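PDB 2PO3: 4-dehydrase from Streptomyces venezuelae, which probably acts as a pyridoxal phosphate-dependent aminotransferase on a TDP-linked sugar in the biosynthesis of desosamine. Local coordinates for residues 133-138 with 162-167; 35-40 with 255-260; 69-74 with 223-228. One frame throughout, in Å; residues are numbered along the deposited sequence. Where two conformers were deposited one is given.

Contact 1 of 3, residues 133-138 with 162-167; sequences AAVTPR and DEHGLR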
# COMPACT_ATOMS: atom_id res chain seq x y z
N ALA A 133 30.79 14.05 -7.77
CA ALA A 133 30.60 15.48 -7.63
C ALA A 133 29.34 15.87 -6.90
O ALA A 133 29.24 16.99 -6.44
CB ALA A 133 30.57 16.10 -9.02
N ALA A 134 28.37 14.97 -6.83
CA ALA A 134 27.10 15.26 -6.16
C ALA A 134 27.11 14.91 -4.67
O ALA A 134 26.29 15.44 -3.90
CB ALA A 134 25.94 14.56 -6.89
N VAL A 135 28.02 14.02 -4.27
CA VAL A 135 28.19 13.57 -2.88
C VAL A 135 28.39 14.74 -1.91
O VAL A 135 28.91 15.79 -2.28
CB VAL A 135 29.36 12.59 -2.73
CG1 VAL A 135 29.51 12.16 -1.27
CG2 VAL A 135 29.20 11.39 -3.67
N THR A 136 28.00 14.55 -0.64
CA THR A 136 28.16 15.58 0.40
C THR A 136 28.24 14.95 1.79
O THR A 136 28.23 13.72 1.89
CB THR A 136 27.16 16.76 0.36
OG1 THR A 136 26.00 16.47 1.15
CG2 THR A 136 26.77 17.11 -1.07
N PRO A 137 28.34 15.78 2.86
CA PRO A 137 28.41 15.21 4.19
C PRO A 137 27.07 14.55 4.54
O PRO A 137 27.02 13.67 5.37
CB PRO A 137 28.81 16.33 5.16
CG PRO A 137 29.26 17.50 4.30
CD PRO A 137 28.69 17.23 2.92
N ARG A 138 25.99 14.98 3.87
CA ARG A 138 24.65 14.45 4.07
C ARG A 138 24.29 13.19 3.27
O ARG A 138 23.32 12.49 3.58
CB ARG A 138 23.63 15.52 3.79
CG ARG A 138 23.85 16.71 4.69
CD ARG A 138 23.25 18.00 4.15
NE ARG A 138 23.78 18.45 2.86
CZ ARG A 138 24.83 19.25 2.71
NH1 ARG A 138 25.53 19.71 3.73
NH2 ARG A 138 25.19 19.59 1.48
N ASP A 162 31.49 3.09 -2.89
CA ASP A 162 32.51 2.67 -1.97
C ASP A 162 33.35 3.85 -1.60
O ASP A 162 33.45 4.21 -0.43
CB ASP A 162 33.32 1.51 -2.56
CG ASP A 162 32.47 0.27 -2.47
OD1 ASP A 162 31.43 0.25 -1.82
OD2 ASP A 162 32.91 -0.77 -3.15
N GLU A 163 33.93 4.46 -2.61
CA GLU A 163 34.75 5.63 -2.38
C GLU A 163 34.15 6.60 -1.34
O GLU A 163 34.85 7.18 -0.51
CB GLU A 163 35.00 6.41 -3.69
CG GLU A 163 36.46 6.46 -4.20
CD GLU A 163 36.56 6.17 -5.69
OE1 GLU A 163 37.27 5.28 -6.14
OE2 GLU A 163 35.78 6.94 -6.42
N HIS A 164 32.85 6.80 -1.36
CA HIS A 164 32.35 7.75 -0.39
C HIS A 164 31.64 7.15 0.79
O HIS A 164 30.95 7.88 1.51
CB HIS A 164 31.53 8.88 -1.04
CG HIS A 164 32.27 9.48 -2.19
ND1 HIS A 164 32.56 8.74 -3.34
CD2 HIS A 164 32.80 10.73 -2.36
CE1 HIS A 164 33.24 9.55 -4.17
NE2 HIS A 164 33.39 10.75 -3.61
N GLY A 165 31.80 5.84 0.99
CA GLY A 165 31.12 5.20 2.10
C GLY A 165 29.59 5.37 2.00
O GLY A 165 28.94 5.81 2.96
N LEU A 166 29.03 5.03 0.81
CA LEU A 166 27.60 5.11 0.48
C LEU A 166 27.04 3.73 0.14
O LEU A 166 27.78 2.86 -0.35
CB LEU A 166 27.42 5.95 -0.79
CG LEU A 166 28.00 7.32 -0.60
CD1 LEU A 166 27.77 8.16 -1.86
CD2 LEU A 166 27.30 7.92 0.60
N ARG A 167 25.73 3.53 0.36
CA ARG A 167 25.09 2.24 0.02
C ARG A 167 24.64 2.30 -1.41
O ARG A 167 24.40 3.39 -1.95
CB ARG A 167 23.90 1.84 0.90
CG ARG A 167 24.16 1.83 2.41
CD ARG A 167 24.92 0.61 2.96
NE ARG A 167 25.06 0.65 4.43
CZ ARG A 167 25.41 -0.37 5.23
NH1 ARG A 167 25.67 -1.60 4.78
NH2 ARG A 167 25.50 -0.14 6.54

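Contact 2 of 3, residues 35-40 with 255-260; sequences YERLDR and SLDAFP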
# COMPACT_ATOMS: atom_id res chain seq x y z
N TYR A 35 -8.47 -17.95 -10.84
CA TYR A 35 -9.57 -18.33 -9.97
C TYR A 35 -9.31 -19.50 -9.05
O TYR A 35 -9.70 -19.51 -7.89
CB TYR A 35 -10.90 -18.36 -10.68
CG TYR A 35 -11.37 -17.02 -11.20
CD1 TYR A 35 -11.26 -15.84 -10.47
CD2 TYR A 35 -11.97 -16.92 -12.45
CE1 TYR A 35 -11.77 -14.63 -10.94
CE2 TYR A 35 -12.39 -15.71 -12.99
CZ TYR A 35 -12.35 -14.55 -12.20
OH TYR A 35 -12.76 -13.34 -12.73
N GLU A 36 -8.62 -20.50 -9.56
CA GLU A 36 -8.32 -21.62 -8.71
C GLU A 36 -7.62 -21.13 -7.47
O GLU A 36 -7.99 -21.49 -6.34
CB GLU A 36 -7.33 -22.57 -9.40
CG GLU A 36 -7.97 -23.33 -10.56
CD GLU A 36 -7.00 -24.33 -11.08
OE1 GLU A 36 -6.02 -24.70 -10.44
OE2 GLU A 36 -7.30 -24.74 -12.29
N ARG A 37 -6.58 -20.34 -7.80
CA ARG A 37 -5.70 -19.68 -6.85
C ARG A 37 -6.54 -18.90 -5.84
O ARG A 37 -6.33 -19.00 -4.62
CB ARG A 37 -4.62 -18.82 -7.54
CG ARG A 37 -3.37 -19.63 -7.91
CD ARG A 37 -2.23 -18.82 -8.52
NE ARG A 37 -1.06 -19.63 -8.87
CZ ARG A 37 -0.59 -19.77 -10.11
NH1 ARG A 37 -1.15 -19.17 -11.16
NH2 ARG A 37 0.48 -20.55 -10.32
N LEU A 38 -7.52 -18.14 -6.35
CA LEU A 38 -8.42 -17.36 -5.50
C LEU A 38 -9.36 -18.26 -4.69
O LEU A 38 -9.65 -17.99 -3.52
CB LEU A 38 -9.33 -16.41 -6.30
CG LEU A 38 -8.54 -15.37 -7.09
CD1 LEU A 38 -9.49 -14.35 -7.71
CD2 LEU A 38 -7.56 -14.69 -6.15
N ASP A 39 -9.84 -19.31 -5.33
CA ASP A 39 -10.73 -20.23 -4.63
C ASP A 39 -10.03 -20.82 -3.42
O ASP A 39 -10.53 -20.78 -2.30
CB ASP A 39 -11.16 -21.38 -5.55
CG ASP A 39 -12.47 -21.01 -6.16
OD1 ASP A 39 -13.26 -20.28 -5.58
OD2 ASP A 39 -12.62 -21.46 -7.38
N ARG A 40 -8.85 -21.36 -3.70
CA ARG A 40 -8.00 -21.96 -2.69
C ARG A 40 -7.76 -21.02 -1.47
O ARG A 40 -7.80 -21.44 -0.31
CB ARG A 40 -6.72 -22.47 -3.38
CG ARG A 40 -5.57 -22.87 -2.46
CD ARG A 40 -4.18 -22.94 -3.12
NE ARG A 40 -3.07 -22.72 -2.18
CZ ARG A 40 -1.78 -22.65 -2.52
NH1 ARG A 40 -1.34 -22.91 -3.78
NH2 ARG A 40 -0.84 -22.55 -1.57
N SER A 255 0.54 -14.37 -13.46
CA SER A 255 1.13 -13.45 -14.39
C SER A 255 2.56 -13.87 -14.68
O SER A 255 3.08 -13.80 -15.81
CB SER A 255 1.01 -12.04 -13.84
OG SER A 255 1.55 -11.09 -14.73
N LEU A 256 3.22 -14.36 -13.65
CA LEU A 256 4.57 -14.83 -13.79
C LEU A 256 4.53 -16.02 -14.74
O LEU A 256 5.46 -16.29 -15.48
CB LEU A 256 5.11 -15.38 -12.45
CG LEU A 256 5.70 -14.37 -11.48
CD1 LEU A 256 6.08 -15.17 -10.23
CD2 LEU A 256 6.94 -13.70 -12.09
N ASP A 257 3.43 -16.74 -14.70
CA ASP A 257 3.23 -17.91 -15.53
C ASP A 257 3.24 -17.56 -17.00
O ASP A 257 3.71 -18.34 -17.81
CB ASP A 257 1.91 -18.68 -15.18
CG ASP A 257 1.88 -19.44 -13.85
OD1 ASP A 257 2.89 -19.72 -13.21
OD2 ASP A 257 0.66 -19.81 -13.47
N ALA A 258 2.69 -16.38 -17.33
CA ALA A 258 2.60 -15.92 -18.72
C ALA A 258 3.82 -15.17 -19.22
O ALA A 258 3.94 -14.85 -20.42
CB ALA A 258 1.38 -15.00 -18.85
N PHE A 259 4.71 -14.88 -18.28
CA PHE A 259 5.89 -14.11 -18.54
C PHE A 259 6.71 -14.53 -19.77
O PHE A 259 7.04 -13.75 -20.68
CB PHE A 259 6.70 -13.94 -17.25
CG PHE A 259 7.70 -12.79 -17.28
CD1 PHE A 259 7.48 -11.69 -18.11
CD2 PHE A 259 8.83 -12.81 -16.46
CE1 PHE A 259 8.37 -10.61 -18.15
CE2 PHE A 259 9.73 -11.75 -16.48
CZ PHE A 259 9.50 -10.66 -17.33
N PRO A 260 7.04 -15.80 -19.81
CA PRO A 260 7.82 -16.29 -20.92
C PRO A 260 7.26 -15.95 -22.29
O PRO A 260 7.95 -15.54 -23.21
CB PRO A 260 8.08 -17.78 -20.66
CG PRO A 260 7.58 -18.06 -19.24
CD PRO A 260 6.81 -16.83 -18.78

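Contact 3 of 3, residues 69-74 with 223-228; sequences HAVATC and ALHNFG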
# COMPACT_ATOMS: atom_id res chain seq x y z
N HIS A 69 16.67 -13.56 -1.09
CA HIS A 69 15.46 -13.08 -0.46
C HIS A 69 14.63 -12.04 -1.21
O HIS A 69 15.15 -11.23 -1.95
CB HIS A 69 15.82 -12.52 0.94
CG HIS A 69 17.02 -13.17 1.58
ND1 HIS A 69 16.90 -14.16 2.54
CD2 HIS A 69 18.37 -12.95 1.39
CE1 HIS A 69 18.14 -14.52 2.90
NE2 HIS A 69 19.04 -13.82 2.22
N ALA A 70 13.32 -12.09 -0.93
CA ALA A 70 12.30 -11.19 -1.46
C ALA A 70 11.14 -11.03 -0.50
O ALA A 70 10.63 -12.01 0.03
CB ALA A 70 11.71 -11.67 -2.76
N VAL A 71 10.72 -9.80 -0.31
CA VAL A 71 9.58 -9.47 0.53
C VAL A 71 8.57 -8.83 -0.43
O VAL A 71 8.91 -7.80 -1.01
CB VAL A 71 9.98 -8.48 1.63
CG1 VAL A 71 8.80 -8.07 2.48
CG2 VAL A 71 11.12 -9.02 2.50
N ALA A 72 7.39 -9.43 -0.61
CA ALA A 72 6.30 -8.98 -1.47
C ALA A 72 5.61 -7.76 -0.84
O ALA A 72 5.39 -7.72 0.37
CB ALA A 72 5.34 -10.15 -1.75
N THR A 73 5.30 -6.72 -1.64
CA THR A 73 4.69 -5.52 -1.07
C THR A 73 3.43 -5.10 -1.81
O THR A 73 3.12 -5.61 -2.89
CB THR A 73 5.74 -4.35 -1.06
OG1 THR A 73 6.15 -4.00 -2.36
CG2 THR A 73 7.01 -4.62 -0.22
N CYS A 74 2.73 -4.12 -1.25
CA CYS A 74 1.52 -3.60 -1.85
C CYS A 74 1.78 -2.86 -3.16
O CYS A 74 0.94 -2.85 -4.07
CB CYS A 74 0.66 -2.85 -0.79
SG CYS A 74 1.61 -1.48 -0.09
N ALA A 223 9.87 -7.23 8.82
CA ALA A 223 9.24 -6.77 10.04
C ALA A 223 8.63 -5.39 9.89
O ALA A 223 7.50 -5.17 10.32
CB ALA A 223 10.19 -6.88 11.23
N LEU A 224 9.36 -4.45 9.28
CA LEU A 224 8.83 -3.10 9.13
C LEU A 224 7.56 -3.04 8.25
O LEU A 224 6.72 -2.15 8.38
CB LEU A 224 9.90 -2.15 8.53
CG LEU A 224 11.02 -1.75 9.48
CD1 LEU A 224 12.10 -0.98 8.72
CD2 LEU A 224 10.50 -0.91 10.65
N HIS A 225 7.42 -3.99 7.33
CA HIS A 225 6.26 -3.96 6.47
C HIS A 225 5.03 -4.45 7.18
O HIS A 225 3.91 -4.39 6.66
CB HIS A 225 6.51 -4.55 5.07
CG HIS A 225 5.95 -5.91 4.80
ND1 HIS A 225 6.05 -6.95 5.72
CD2 HIS A 225 5.33 -6.41 3.69
CE1 HIS A 225 5.47 -8.03 5.18
NE2 HIS A 225 5.04 -7.73 3.96
N ASN A 226 5.28 -4.91 8.40
CA ASN A 226 4.23 -5.42 9.28
C ASN A 226 4.26 -4.81 10.68
O ASN A 226 4.46 -5.47 11.70
CB ASN A 226 4.09 -6.97 9.33
CG ASN A 226 2.97 -7.51 10.23
OD1 ASN A 226 1.79 -7.14 10.12
ND2 ASN A 226 3.35 -8.45 11.09
N PHE A 227 4.06 -3.50 10.69
CA PHE A 227 4.00 -2.72 11.91
C PHE A 227 5.22 -2.73 12.78
O PHE A 227 5.16 -2.23 13.90
CB PHE A 227 2.69 -3.05 12.65
CG PHE A 227 1.49 -2.90 11.71
CD1 PHE A 227 0.83 -4.00 11.17
CD2 PHE A 227 1.03 -1.63 11.36
CE1 PHE A 227 -0.25 -3.84 10.30
CE2 PHE A 227 -0.06 -1.45 10.50
CZ PHE A 227 -0.71 -2.56 9.96
N GLY A 228 6.33 -3.26 12.25
CA GLY A 228 7.58 -3.33 12.98
C GLY A 228 7.53 -4.53 13.91
O GLY A 228 8.39 -4.72 14.76
O HOH W 1 3.57 -9.12 2.25

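Contact 1 of 3, residues 133-138 with 162-167
Val135 lays one methyl over a face of the His164 imidazole and the other near its rim, the two side chains crossing at a slant. CG2 is the methyl above the ring: it stands 4.0 Å from the centroid of the His164 ring and 17° off the ring normal, a CH-pi contact displaced toward the rim. CG1, anti to the backbone N (chi1 179°), comes down beside the same group and meets His164 CD2 at 3.7 Å. From CG2 the valine also reaches Leu166, whose CD1 lies 4.0 Å away, so this one methyl is shared between an aromatic and an aliphatic neighbour.

Both partners on the other side belong to the turn that ends helix 154-163. Gly165, at positive phi, is the C-prime residue of a Schellman motif, with Gly165 N bonded to Asp162 O at 2.7 Å and Leu166 N returning to Ala161 O. The chain then enters strand 167-171, which lies parallel to strand 139-145 in the central sheet; Val135 sits in the loop leading into that neighbour. His164 ND1 is hydrogen-bonded to Val160 O one helical turn back, which helps fix the ring's rotation beneath the valine. Val135 also touches Ile94 of strand 92-96.

Contact 2 of 3, residues 35-40 with 255-260
Arg37 sends its guanidinium against the carboxylate of Asp257, and the whole contact rests on this pair. The two side chains come from opposite directions and meet end-on: NH1 and NH2 of Arg37 both point at a single oxygen, OD2 of Asp257. The Arg37 NH1 bond to Asp257 OD2 is 3.0 Å long with an N-H...O angle of 156°; the bond from Arg37 NH2 to the same OD2 is 3.2 Å and more bent, at 142°. OD2 lies at the edge of the guanidinium, in its plane, but the carboxylate is turned 46° from that plane. NH1 therefore meets OD2 from above the carboxylate, whereas NH2 comes closer to its plane, on the syn side.

Arg37 CA and Ser255 CA, the nearest pair, are 11.9 Å apart; the extended arginine, packing on Ala250 and Leu253, and the aspartate close the gap between them. Each end has a further partner: Arg37 NH1 also bonds Thr254 OG1, and Asp257 OD1 forms a salt bridge with Arg60 of helix 52-65. The carboxylate is thus held between two arginines, one on each oxygen, which would favour its charged form. With an alanine at Arg37 both donors to OD2 go, and the carboxylate would probably be freer to turn and the two helices less firmly linked.

Nearby, Tyr35 and Asp39 face the second subunit, where Tyr35 meets Tyr35 of that chain edge-to-face. The Arg37 pair is an interhelical salt bridge, tying the N-terminal helix 31-44 at the dimer interface to the long helix 246-276.

Contact 3 of 3, residues 69-74 with 223-228
His225, on the last turn of helix 215-225, faces Val71 and Ala72 of strand 69-73. Just before it, Ala223 O accepts from Asn226 N and Gly228 N, which reach it from opposite faces of its plane. Leu224 packs on Trp109 of the second subunit.

At His225 the chain meets the strand. Val71 CG1, which chi1 of 177° places anti to the backbone N, stands almost squarely over the imidazole, 4.0 Å from the centroid of the His225 ring and 10° off its normal, a CH-pi contact. The carbonyl of Ala72 approaches the same ring obliquely, with Ala72 O 3.6 Å from His225 CD2. A water bridges the two segments: it donates to Ala72 O at 3.0 Å and is hydrogen-bonded to His225 NE2 at 2.6 Å, lying in the ring plane. With ND1 held by Arg222 O, both ring nitrogens have partners, which should hold the imidazole's rotation.

Beyond Asn226, Phe227 turns to the dimer interface, edge-to-face with Phe100 of the second subunit and touching the bound external aldimine, while the His225 side chain stays about 11 Å from that ligand. The contact packs helix against strand 69-73, outermost within this chain in the aminotransferase fold.

Along the chain the three contacts are nested: contact 1 lies inside the loop closed by contact 3, which lies inside that of contact 2. Contacts 1 and 3 both adjoin the mixed central sheet. Contact 1 joins the loops that lead into the parallel strands 139-145 and 167-171, and contact 3 covers an outermost strand, 69-73; their centres are 28 Å apart. Contact 2 stands on the other side of the chain's centre from contact 1, their centres 43 Å apart. Contacts 2 and 3, with centres 22 Å apart, use the successive helices 246-276 and 215-225, and both reach the second subunit, so they probably tie together its dimer-facing side, whereas contact 1 touches no other chain.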